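Local coordinates for DNA protection during starvation protein (Mycobacterium smegmatis, PDB 2YW6), which probably protects DNA from oxidative damage by oxidising ferrous iron with hydrogen peroxide and storing it as ferric mineral inside a hollow shell of twelve subunits, at residues B[58-61]-B[62-66]; B[107-110]-B[111-115]; B[140-143]-B[144-148]. All coordinates share one frame; numbering follows the deposited sequence.

Contact 1: B[58-61]-B[62-66]; sequences VELV and RGYAD
The side chains of V58 and R62 run alongside each other, one turn apart on helix 47-75, a long helix of the ferritin-like bundle of this Dps protein. The branch that does the touching is V58 CG1, which sits over one face of the R62 guanidinium, displaced from the centre of the group and 3.5 Å from R62 CZ. The arginine reaches this place because CG stands beside its own backbone N (chi1 -87°) and the chain then runs extended as far as NE, back along the preceding turn. L60 and Y64 form a second i to i+4 pair, two residues further along. L60 CG lies against the hydroxyl end of the tyrosine, 3.5 Å from Y64 OH, while the carbonyl oxygen L60 O lies over one face of the ring near its root, 3.2 Å from Y64 CG.

The backbone beneath is bonded i to i+4. G63 N donates to E59 O and A65 N to V61 O, at 2.9 and 3.0 Å. R62 N donates to V58 O at 3.1 Å.

Further out, V58 packs on L35 and K36 of helix 12-41, and R62 meets H32 of that helix as well as R62 of a neighbouring subunit. Y64 stacks its ring on H141 of helix 132-155. D66, by similarity an iron ligand at a ferroxidase site shared between two subunits, makes a salt bridge through OD1 to K36 of the neighbouring subunit and packs on its W40; R62 and D66 thus both lie at the interface with that subunit. L60 O serves Y64 twice, lying over its ring and accepting Y64 N at 2.8 Å.

Contact 2: B[107-110]-B[111-115]; sequences AALD and LVYNG
L109 and Y113 are tied by a nearly straight backbone bond, Y113 N to L109 O at 2.9 Å with an N-H...O angle of 165°. V112 N to A108 O follows at 3.0 Å, N114 N closes on D110 O at the same length, and L111 N to A107 O is longer at 3.2 Å. These are successive i to i+4 bonds of the alpha-helix 102-127. The polar ends of the side chains look elsewhere: D110 OD2 forms a salt bridge with R153 of helix 132-155, and Y113 OH is hydrogen-bonded to Q57 of helix 47-75.

Packing inside the stretch is mostly side chain against carbonyl. L109 O meets the tyrosine at its edge, in the plane of the ring, 3.2 Å from Y113 CD1, while the leucine itself approaches loosely, L109 CD2 being 4.4 Å from Y113 CE1. V112 CG2 comes to 3.4 Å from A108 O; this methyl stands beside the valine's backbone N, since CG1 takes the position anti to it (chi1 172°).

Around the helix, L109 and Y113 share L35 of helix 12-41, and the Y113 ring meets F148 of helix 132-155 with planes about 40° apart. On another side A108 and V112 lie against Y95 in the loop that precedes strand 100-101, leaving this stretch packed between that loop and the other long helices of the four-helix bundle.

Contact 3: B[140-143]-B[144-148]; sequences AHAG and ELEKF
H141 O accepts L145 N almost in line with the carbonyl bond, a straight bond of 2.9 Å with an N-H...O angle of 172°. E146 N to A142 O and K147 N to G143 O continue the helical pattern, at 2.9 and 3.1 Å. A140 O, 3.9 Å from E144 N, is too far away to count among these bonds.

The L145 side chain lies beside the H141 carbonyl: L145 CB is 3.4 Å from H141 O, and L145 CD2 is 3.8 Å from H141 CB. This stretch belongs to helix 132-155, the last long helix of the ferritin-like bundle, with L145 against V116 of helix 102-127 and Q57 of helix 47-75. The E146 side chain passes A142 O, with E146 CG 3.4 Å away, because its CG lies beside the backbone N (chi1 -80°) and the chain is extended beyond. Its carboxylate is gripped by two arginines, OE2 by R121 and OE1 by R71 of another subunit, not the one that meets D66, which probably favours the ionised form. The H141 imidazole is fixed through both nitrogens, ND1 bonded to Y28 OH and NE2 to E67 OE1.

The three contacts are short helical stretches on three long helices of one bundle. Contacts 1 and 3 meet directly, their centres 12 Å apart, with L60 CD2 3.7 Å from E144 CG. Contacts 2 and 3 are also in touch, with Y113 CD2 3.4 Å from L145 O and centres 14 Å apart. Contacts 1 and 2 lie on opposite sides of the chain's centre, 18 Å between centres, and do not touch. By similarity the iron site involves D66, within contact 1, and E70; the H141 side chain of contact 3 is about 9 Å from that of D66, whereas contact 2 lies away from it.

Contact 1: B[58-61]-B[62-66]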
loop_
_atom_site.group_PDB
_atom_site.type_symbol
_atom_site.label_atom_id
_atom_site.label_comp_id
_atom_site.label_asym_id
_atom_site.label_seq_id
_atom_site.Cartn_x
_atom_site.Cartn_y
_atom_site.Cartn_z
ATOM N N VAL B 58 -4.296 -8.508 21.617
ATOM C CA VAL B 58 -5.423 -9.370 21.262
ATOM C C VAL B 58 -5.149 -10.082 19.942
ATOM O O VAL B 58 -5.531 -11.233 19.764
ATOM C CB VAL B 58 -6.770 -8.571 21.100
ATOM C CG1 VAL B 58 -7.817 -9.427 20.383
ATOM C CG2 VAL B 58 -7.327 -8.162 22.480
ATOM N N GLU B 59 -4.500 -9.394 19.007
ATOM C CA GLU B 59 -4.217 -10.006 17.720
ATOM C C GLU B 59 -3.076 -10.992 17.840
ATOM O O GLU B 59 -3.120 -12.076 17.261
ATOM C CB GLU B 59 -3.888 -8.955 16.662
ATOM C CG GLU B 59 -3.542 -9.577 15.322
ATOM C CD GLU B 59 -3.538 -8.576 14.195
ATOM O OE1 GLU B 59 -2.828 -7.556 14.312
ATOM O OE2 GLU B 59 -4.245 -8.813 13.190
ATOM N N LEU B 60 -2.061 -10.611 18.607
ATOM C CA LEU B 60 -0.903 -11.457 18.809
ATOM C C LEU B 60 -1.353 -12.782 19.449
ATOM O O LEU B 60 -1.074 -13.867 18.929
ATOM C CB LEU B 60 0.096 -10.717 19.699
ATOM C CG LEU B 60 1.608 -10.838 19.472
ATOM C CD1 LEU B 60 1.935 -10.920 17.995
ATOM C CD2 LEU B 60 2.304 -9.628 20.100
ATOM N N VAL B 61 -2.084 -12.686 20.557
ATOM C CA VAL B 61 -2.565 -13.866 21.275
ATOM C C VAL B 61 -3.499 -14.739 20.417
ATOM O O VAL B 61 -3.421 -15.967 20.462
ATOM C CB VAL B 61 -3.267 -13.430 22.600
ATOM C CG1 VAL B 61 -3.971 -14.618 23.275
ATOM C CG2 VAL B 61 -2.217 -12.795 23.551
ATOM N N ARG B 62 -4.379 -14.105 19.643
ATOM C CA ARG B 62 -5.293 -14.833 18.759
ATOM C C ARG B 62 -4.476 -15.635 17.745
ATOM O O ARG B 62 -4.803 -16.782 17.404
ATOM C CB ARG B 62 -6.196 -13.850 18.009
ATOM C CG ARG B 62 -7.450 -13.473 18.757
ATOM C CD ARG B 62 -8.183 -12.309 18.082
ATOM N NE ARG B 62 -9.461 -12.030 18.743
ATOM C CZ ARG B 62 -10.262 -11.008 18.439
ATOM N NH1 ARG B 62 -9.918 -10.160 17.483
ATOM N NH2 ARG B 62 -11.407 -10.820 19.099
ATOM N N GLY B 63 -3.416 -15.002 17.250
ATOM C CA GLY B 63 -2.547 -15.643 16.281
ATOM C C GLY B 63 -1.775 -16.759 16.938
ATOM O O GLY B 63 -1.486 -17.768 16.308
ATOM N N TYR B 64 -1.431 -16.583 18.207
ATOM C CA TYR B 64 -0.699 -17.631 18.908
ATOM C C TYR B 64 -1.613 -18.850 19.084
ATOM O O TYR B 64 -1.138 -19.988 19.119
ATOM C CB TYR B 64 -0.208 -17.151 20.286
ATOM C CG TYR B 64 0.859 -16.073 20.264
ATOM C CD1 TYR B 64 1.579 -15.779 19.102
ATOM C CD2 TYR B 64 1.200 -15.394 21.434
ATOM C CE1 TYR B 64 2.605 -14.839 19.109
ATOM C CE2 TYR B 64 2.220 -14.461 21.454
ATOM C CZ TYR B 64 2.927 -14.185 20.294
ATOM O OH TYR B 64 3.958 -13.260 20.330
ATOM N N ALA B 65 -2.919 -18.606 19.202
ATOM C CA ALA B 65 -3.873 -19.693 19.360
ATOM C C ALA B 65 -3.880 -20.516 18.075
ATOM O O ALA B 65 -3.927 -21.756 18.112
ATOM C CB ALA B 65 -5.265 -19.146 19.643
ATOM N N ASP B 66 -3.822 -19.825 16.938
ATOM C CA ASP B 66 -3.807 -20.517 15.656
ATOM C C ASP B 66 -2.564 -21.384 15.539
ATOM O O ASP B 66 -2.661 -22.553 15.176
ATOM C CB ASP B 66 -3.869 -19.520 14.504
ATOM C CG ASP B 66 -5.260 -18.992 14.284
ATOM O OD1 ASP B 66 -5.467 -18.190 13.348
ATOM O OD2 ASP B 66 -6.157 -19.381 15.055
#

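Contact 2: B[107-110]-B[111-115]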
loop_
_atom_site.group_PDB
_atom_site.type_symbol
_atom_site.label_atom_id
_atom_site.label_comp_id
_atom_site.label_asym_id
_atom_site.label_seq_id
_atom_site.Cartn_x
_atom_site.Cartn_y
_atom_site.Cartn_z
ATOM N N ALA B 107 -4.421 -4.199 37.377
ATOM C CA ALA B 107 -3.964 -5.003 38.501
ATOM C C ALA B 107 -4.400 -6.448 38.284
ATOM O O ALA B 107 -3.606 -7.382 38.467
ATOM C CB ALA B 107 -4.551 -4.461 39.808
ATOM N N ALA B 108 -5.662 -6.618 37.883
ATOM C CA ALA B 108 -6.230 -7.941 37.628
ATOM C C ALA B 108 -5.492 -8.623 36.479
ATOM O O ALA B 108 -5.159 -9.805 36.576
ATOM C CB ALA B 108 -7.738 -7.827 37.304
ATOM N N LEU B 109 -5.235 -7.874 35.401
ATOM C CA LEU B 109 -4.535 -8.411 34.225
ATOM C C LEU B 109 -3.098 -8.800 34.533
ATOM O O LEU B 109 -2.586 -9.784 33.990
ATOM C CB LEU B 109 -4.538 -7.402 33.069
ATOM C CG LEU B 109 -5.706 -7.435 32.082
ATOM C CD1 LEU B 109 -5.444 -6.408 31.017
ATOM C CD2 LEU B 109 -5.848 -8.813 31.455
ATOM N N ASP B 110 -2.443 -8.015 35.383
ATOM C CA ASP B 110 -1.073 -8.315 35.780
ATOM C C ASP B 110 -1.100 -9.715 36.406
ATOM O O ASP B 110 -0.235 -10.565 36.130
ATOM C CB ASP B 110 -0.592 -7.294 36.815
ATOM C CG ASP B 110 0.877 -7.456 37.157
ATOM O OD1 ASP B 110 1.297 -6.967 38.223
ATOM O OD2 ASP B 110 1.619 -8.061 36.357
ATOM N N LEU B 111 -2.102 -9.936 37.256
ATOM C CA LEU B 111 -2.283 -11.214 37.937
ATOM C C LEU B 111 -2.493 -12.323 36.913
ATOM O O LEU B 111 -1.860 -13.378 36.993
ATOM C CB LEU B 111 -3.488 -11.137 38.879
ATOM C CG LEU B 111 -3.278 -11.286 40.393
ATOM C CD1 LEU B 111 -1.805 -11.118 40.790
ATOM C CD2 LEU B 111 -4.166 -10.253 41.094
ATOM N N VAL B 112 -3.387 -12.082 35.957
ATOM C CA VAL B 112 -3.660 -13.062 34.913
ATOM C C VAL B 112 -2.351 -13.465 34.214
ATOM O O VAL B 112 -2.082 -14.655 34.032
ATOM C CB VAL B 112 -4.668 -12.507 33.871
ATOM C CG1 VAL B 112 -4.780 -13.465 32.686
ATOM C CG2 VAL B 112 -6.030 -12.311 34.527
ATOM N N TYR B 113 -1.531 -12.480 33.848
ATOM C CA TYR B 113 -0.267 -12.755 33.186
ATOM C C TYR B 113 0.760 -13.494 34.044
ATOM O O TYR B 113 1.615 -14.205 33.507
ATOM C CB TYR B 113 0.344 -11.456 32.626
ATOM C CG TYR B 113 -0.213 -11.124 31.265
ATOM C CD1 TYR B 113 -1.540 -10.710 31.118
ATOM C CD2 TYR B 113 0.534 -11.363 30.109
ATOM C CE1 TYR B 113 -2.107 -10.566 29.853
ATOM C CE2 TYR B 113 -0.022 -11.223 28.849
ATOM C CZ TYR B 113 -1.337 -10.833 28.726
ATOM O OH TYR B 113 -1.909 -10.767 27.484
ATOM N N ASN B 114 0.709 -13.330 35.362
ATOM C CA ASN B 114 1.660 -14.049 36.205
ATOM C C ASN B 114 1.429 -15.539 35.932
ATOM O O ASN B 114 2.378 -16.298 35.710
ATOM C CB ASN B 114 1.453 -13.744 37.703
ATOM C CG ASN B 114 2.133 -12.441 38.157
ATOM O OD1 ASN B 114 3.121 -11.999 37.565
ATOM N ND2 ASN B 114 1.613 -11.841 39.235
ATOM N N GLY B 115 0.160 -15.945 35.923
ATOM C CA GLY B 115 -0.152 -17.337 35.667
ATOM C C GLY B 115 0.277 -17.775 34.276
ATOM O O GLY B 115 0.910 -18.829 34.111
#

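Contact 3: B[140-143]-B[144-148]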
loop_
_atom_site.group_PDB
_atom_site.type_symbol
_atom_site.label_atom_id
_atom_site.label_comp_id
_atom_site.label_asym_id
_atom_site.label_seq_id
_atom_site.Cartn_x
_atom_site.Cartn_y
_atom_site.Cartn_z
ATOM N N ALA B 140 9.002 -18.007 21.661
ATOM C CA ALA B 140 8.711 -16.793 20.899
ATOM C C ALA B 140 7.535 -16.043 21.505
ATOM O O ALA B 140 7.512 -14.814 21.531
ATOM C CB ALA B 140 8.421 -17.128 19.439
ATOM N N HIS B 141 6.561 -16.797 21.990
ATOM C CA HIS B 141 5.365 -16.234 22.605
ATOM C C HIS B 141 5.657 -15.570 23.945
ATOM O O HIS B 141 5.065 -14.527 24.285
ATOM C CB HIS B 141 4.337 -17.339 22.835
ATOM C CG HIS B 141 3.801 -17.941 21.580
ATOM N ND1 HIS B 141 2.843 -18.929 21.585
ATOM C CD2 HIS B 141 4.041 -17.662 20.278
ATOM C CE1 HIS B 141 2.510 -19.228 20.343
ATOM N NE2 HIS B 141 3.225 -18.469 19.531
ATOM N N ALA B 142 6.551 -16.198 24.705
ATOM C CA ALA B 142 6.929 -15.722 26.020
ATOM C C ALA B 142 7.496 -14.316 25.952
ATOM O O ALA B 142 7.278 -13.515 26.860
ATOM C CB ALA B 142 7.937 -16.675 26.634
ATOM N N GLY B 143 8.221 -14.013 24.877
ATOM C CA GLY B 143 8.792 -12.685 24.720
ATOM C C GLY B 143 7.728 -11.596 24.717
ATOM O O GLY B 143 7.852 -10.586 25.418
ATOM N N GLU B 144 6.674 -11.801 23.931
ATOM C CA GLU B 144 5.590 -10.832 23.845
ATOM C C GLU B 144 4.710 -10.869 25.089
ATOM O O GLU B 144 4.335 -9.822 25.605
ATOM C CB GLU B 144 4.768 -11.086 22.585
ATOM C CG GLU B 144 5.561 -10.836 21.315
ATOM C CD GLU B 144 5.934 -9.369 21.143
ATOM O OE1 GLU B 144 6.740 -9.046 20.249
ATOM O OE2 GLU B 144 5.410 -8.533 21.902
ATOM N N LEU B 145 4.392 -12.068 25.580
ATOM C CA LEU B 145 3.589 -12.200 26.796
ATOM C C LEU B 145 4.220 -11.430 27.945
ATOM O O LEU B 145 3.532 -10.742 28.687
ATOM C CB LEU B 145 3.467 -13.665 27.216
ATOM C CG LEU B 145 2.318 -14.518 26.670
ATOM C CD1 LEU B 145 1.467 -13.700 25.696
ATOM C CD2 LEU B 145 2.890 -15.773 26.015
ATOM N N GLU B 146 5.531 -11.554 28.096
ATOM C CA GLU B 146 6.234 -10.863 29.170
ATOM C C GLU B 146 6.369 -9.365 28.937
ATOM O O GLU B 146 6.268 -8.577 29.875
ATOM C CB GLU B 146 7.604 -11.492 29.372
ATOM C CG GLU B 146 7.535 -12.766 30.176
ATOM C CD GLU B 146 8.802 -13.571 30.098
ATOM O OE1 GLU B 146 9.886 -12.951 30.006
ATOM O OE2 GLU B 146 8.708 -14.818 30.143
ATOM N N LYS B 147 6.609 -8.971 27.691
ATOM C CA LYS B 147 6.716 -7.558 27.381
ATOM C C LYS B 147 5.376 -6.893 27.693
ATOM O O LYS B 147 5.322 -5.826 28.298
ATOM C CB LYS B 147 7.057 -7.339 25.904
ATOM C CG LYS B 147 7.114 -5.859 25.545
ATOM C CD LYS B 147 6.761 -5.578 24.092
ATOM C CE LYS B 147 7.956 -5.766 23.186
ATOM N NZ LYS B 147 7.733 -5.144 21.847
ATOM N N PHE B 148 4.289 -7.528 27.282
ATOM C CA PHE B 148 2.969 -6.973 27.527
ATOM C C PHE B 148 2.688 -6.746 29.014
ATOM O O PHE B 148 2.138 -5.706 29.394
ATOM C CB PHE B 148 1.883 -7.885 26.951
ATOM C CG PHE B 148 0.509 -7.296 27.035
ATOM C CD1 PHE B 148 0.090 -6.342 26.111
ATOM C CD2 PHE B 148 -0.352 -7.660 28.065
ATOM C CE1 PHE B 148 -1.168 -5.761 26.212
ATOM C CE2 PHE B 148 -1.614 -7.087 28.181
ATOM C CZ PHE B 148 -2.026 -6.133 27.256
#